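Local coordinates for putative glutaryl-CoA dehydrogenase (Thermus thermophilus, PDB 2EBA), which belongs to the acyl-CoA dehydrogenase family of flavoproteins and carries flavin-adenine dinucleotide in a four-chain assembly, at residues A[25-30]-A[47-51]. Residues are numbered along the deposited sequence; the frame is centred on the assembly and turned at random.
Sequences FLEKEA and LIPRF
E29 OE1 takes two N-H groups of R50: NH2 meets it at 3.0 Å, nearly in the guanidinium plane, and NE adds a weak bond. R50 NE also reaches the syn lone pair of E29 OE2, at 3.0 Å but tilted from that plane, and the salt bridge is thus a side-on grip by two nitrogens, one to each oxygen. Carboxylate and guanidinium planes lie 31° apart, so the pairing is not flat. The R50 chain is bent at chi2 and chi3, and the CD1-CE1 edge of F25 comes up against one face of its guanidinium, the two planes well away from parallel. NH1 pairs with E53, one turn further along the same helix, giving R50 a second acidic partner. Beside the ion pair, F25 CG stands anti to the backbone N (chi1 152°), directing the ring toward segment 47-51: CE1 packs on R50 CB at 3.5 Å, CZ on L47 CG at 4.2 Å. F25 CE2 meets F51 CD1 at 3.6 Å, rim to rim, with the ring planes 82° apart. Near the end of helix 13-29, A30 CB touches L47 CD2 at 3.8 Å. F51 continues the apolar packing onto helices 72-85 and 87-107, and the whole joins helix 13-29 to helix 48-54 within the helical N-terminal domain of the acyl-CoA dehydrogenase fold.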
loop_
_atom_site.group_PDB
_atom_site.type_symbol
_atom_site.label_atom_id
_atom_site.label_comp_id
_atom_site.label_asym_id
_atom_site.label_seq_id
_atom_site.Cartn_x
_atom_site.Cartn_y
_atom_site.Cartn_z
ATOM N N PHE A 25 -17.120 -21.986 26.259
ATOM C CA PHE A 25 -18.521 -22.002 25.872
ATOM C C PHE A 25 -18.706 -21.945 24.365
ATOM O O PHE A 25 -19.313 -22.843 23.793
ATOM C CB PHE A 25 -19.228 -20.865 26.578
ATOM C CG PHE A 25 -20.402 -20.342 25.857
ATOM C CD1 PHE A 25 -21.500 -21.164 25.582
ATOM C CD2 PHE A 25 -20.420 -19.026 25.430
ATOM C CE1 PHE A 25 -22.602 -20.666 24.867
ATOM C CE2 PHE A 25 -21.514 -18.522 24.731
ATOM C CZ PHE A 25 -22.607 -19.353 24.446
ATOM N N LEU A 26 -18.130 -20.933 23.731
ATOM C CA LEU A 26 -18.271 -20.761 22.290
ATOM C C LEU A 26 -17.743 -21.855 21.410
ATOM O O LEU A 26 -18.211 -22.061 20.276
ATOM C CB LEU A 26 -17.582 -19.489 21.872
ATOM C CG LEU A 26 -18.323 -18.299 22.391
ATOM C CD1 LEU A 26 -17.346 -17.148 22.378
ATOM C CD2 LEU A 26 -19.547 -18.046 21.522
ATOM N N GLU A 27 -16.724 -22.514 21.929
ATOM C CA GLU A 27 -16.038 -23.551 21.209
ATOM C C GLU A 27 -16.784 -24.847 21.200
ATOM O O GLU A 27 -16.632 -25.670 20.281
ATOM C CB GLU A 27 -14.690 -23.763 21.847
ATOM C CG GLU A 27 -13.709 -24.388 20.929
ATOM C CD GLU A 27 -12.402 -23.651 21.010
ATOM O OE1 GLU A 27 -11.705 -23.756 22.045
ATOM O OE2 GLU A 27 -12.082 -22.932 20.047
ATOM N N LYS A 28 -17.576 -25.097 22.227
ATOM C CA LYS A 28 -18.274 -26.344 22.202
ATOM C C LYS A 28 -19.703 -26.097 21.732
ATOM O O LYS A 28 -20.331 -26.986 21.161
ATOM C CB LYS A 28 -18.246 -27.004 23.567
ATOM C CG LYS A 28 -19.543 -26.988 24.312
ATOM C CD LYS A 28 -19.566 -28.262 25.128
ATOM C CE LYS A 28 -20.781 -28.340 26.022
ATOM N NZ LYS A 28 -21.057 -29.792 26.199
ATOM N N GLU A 29 -20.214 -24.885 21.940
ATOM C CA GLU A 29 -21.593 -24.589 21.588
ATOM C C GLU A 29 -21.857 -23.782 20.331
ATOM O O GLU A 29 -22.978 -23.826 19.823
ATOM C CB GLU A 29 -22.293 -23.926 22.757
ATOM C CG GLU A 29 -22.861 -24.903 23.754
ATOM C CD GLU A 29 -23.592 -24.209 24.895
ATOM O OE1 GLU A 29 -23.167 -24.389 26.055
ATOM O OE2 GLU A 29 -24.585 -23.474 24.644
ATOM N N ALA A 30 -20.872 -23.040 19.831
ATOM C CA ALA A 30 -21.129 -22.218 18.651
ATOM C C ALA A 30 -20.227 -22.474 17.441
ATOM O O ALA A 30 -20.725 -22.553 16.316
ATOM C CB ALA A 30 -21.084 -20.727 19.019
ATOM N N LEU A 47 -28.842 -19.001 21.597
ATOM C CA LEU A 47 -27.587 -18.769 22.246
ATOM C C LEU A 47 -27.683 -17.502 23.086
ATOM O O LEU A 47 -26.822 -17.266 23.941
ATOM C CB LEU A 47 -26.513 -18.712 21.182
ATOM C CG LEU A 47 -25.305 -19.679 21.262
ATOM C CD1 LEU A 47 -25.701 -21.081 21.782
ATOM C CD2 LEU A 47 -24.728 -19.837 19.847
ATOM N N ILE A 48 -28.718 -16.700 22.857
ATOM C CA ILE A 48 -28.906 -15.484 23.626
ATOM C C ILE A 48 -29.056 -15.826 25.127
ATOM O O ILE A 48 -28.457 -15.169 25.981
ATOM C CB ILE A 48 -30.131 -14.743 23.141
ATOM C CG1 ILE A 48 -29.890 -14.328 21.693
ATOM C CG2 ILE A 48 -30.437 -13.567 24.038
ATOM C CD1 ILE A 48 -31.097 -13.848 20.996
ATOM N N PRO A 49 -29.872 -16.835 25.447
ATOM C CA PRO A 49 -29.969 -17.136 26.876
ATOM C C PRO A 49 -28.611 -17.619 27.401
ATOM O O PRO A 49 -28.273 -17.355 28.572
ATOM C CB PRO A 49 -31.057 -18.236 26.955
ATOM C CG PRO A 49 -31.536 -18.410 25.505
ATOM C CD PRO A 49 -31.128 -17.195 24.761
ATOM N N ARG A 50 -27.818 -18.287 26.571
ATOM C CA ARG A 50 -26.501 -18.767 27.014
ATOM C C ARG A 50 -25.595 -17.542 27.290
ATOM O O ARG A 50 -24.873 -17.531 28.274
ATOM C CB ARG A 50 -25.818 -19.645 25.962
ATOM C CG ARG A 50 -26.594 -20.927 25.714
ATOM C CD ARG A 50 -26.744 -21.785 26.964
ATOM N NE ARG A 50 -25.478 -22.418 27.293
ATOM C CZ ARG A 50 -24.700 -22.063 28.312
ATOM N NH1 ARG A 50 -25.061 -21.056 29.122
ATOM N NH2 ARG A 50 -23.551 -22.695 28.517
ATOM N N PHE A 51 -25.618 -16.528 26.417
ATOM C CA PHE A 51 -24.780 -15.326 26.618
ATOM C C PHE A 51 -25.204 -14.653 27.907
ATOM O O PHE A 51 -24.367 -14.144 28.640
ATOM C CB PHE A 51 -24.963 -14.289 25.515
ATOM C CG PHE A 51 -24.551 -14.743 24.155
ATOM C CD1 PHE A 51 -23.709 -15.829 23.964
ATOM C CD2 PHE A 51 -25.007 -14.056 23.046
ATOM C CE1 PHE A 51 -23.351 -16.210 22.673
ATOM C CE2 PHE A 51 -24.639 -14.429 21.768
ATOM C CZ PHE A 51 -23.823 -15.499 21.583
#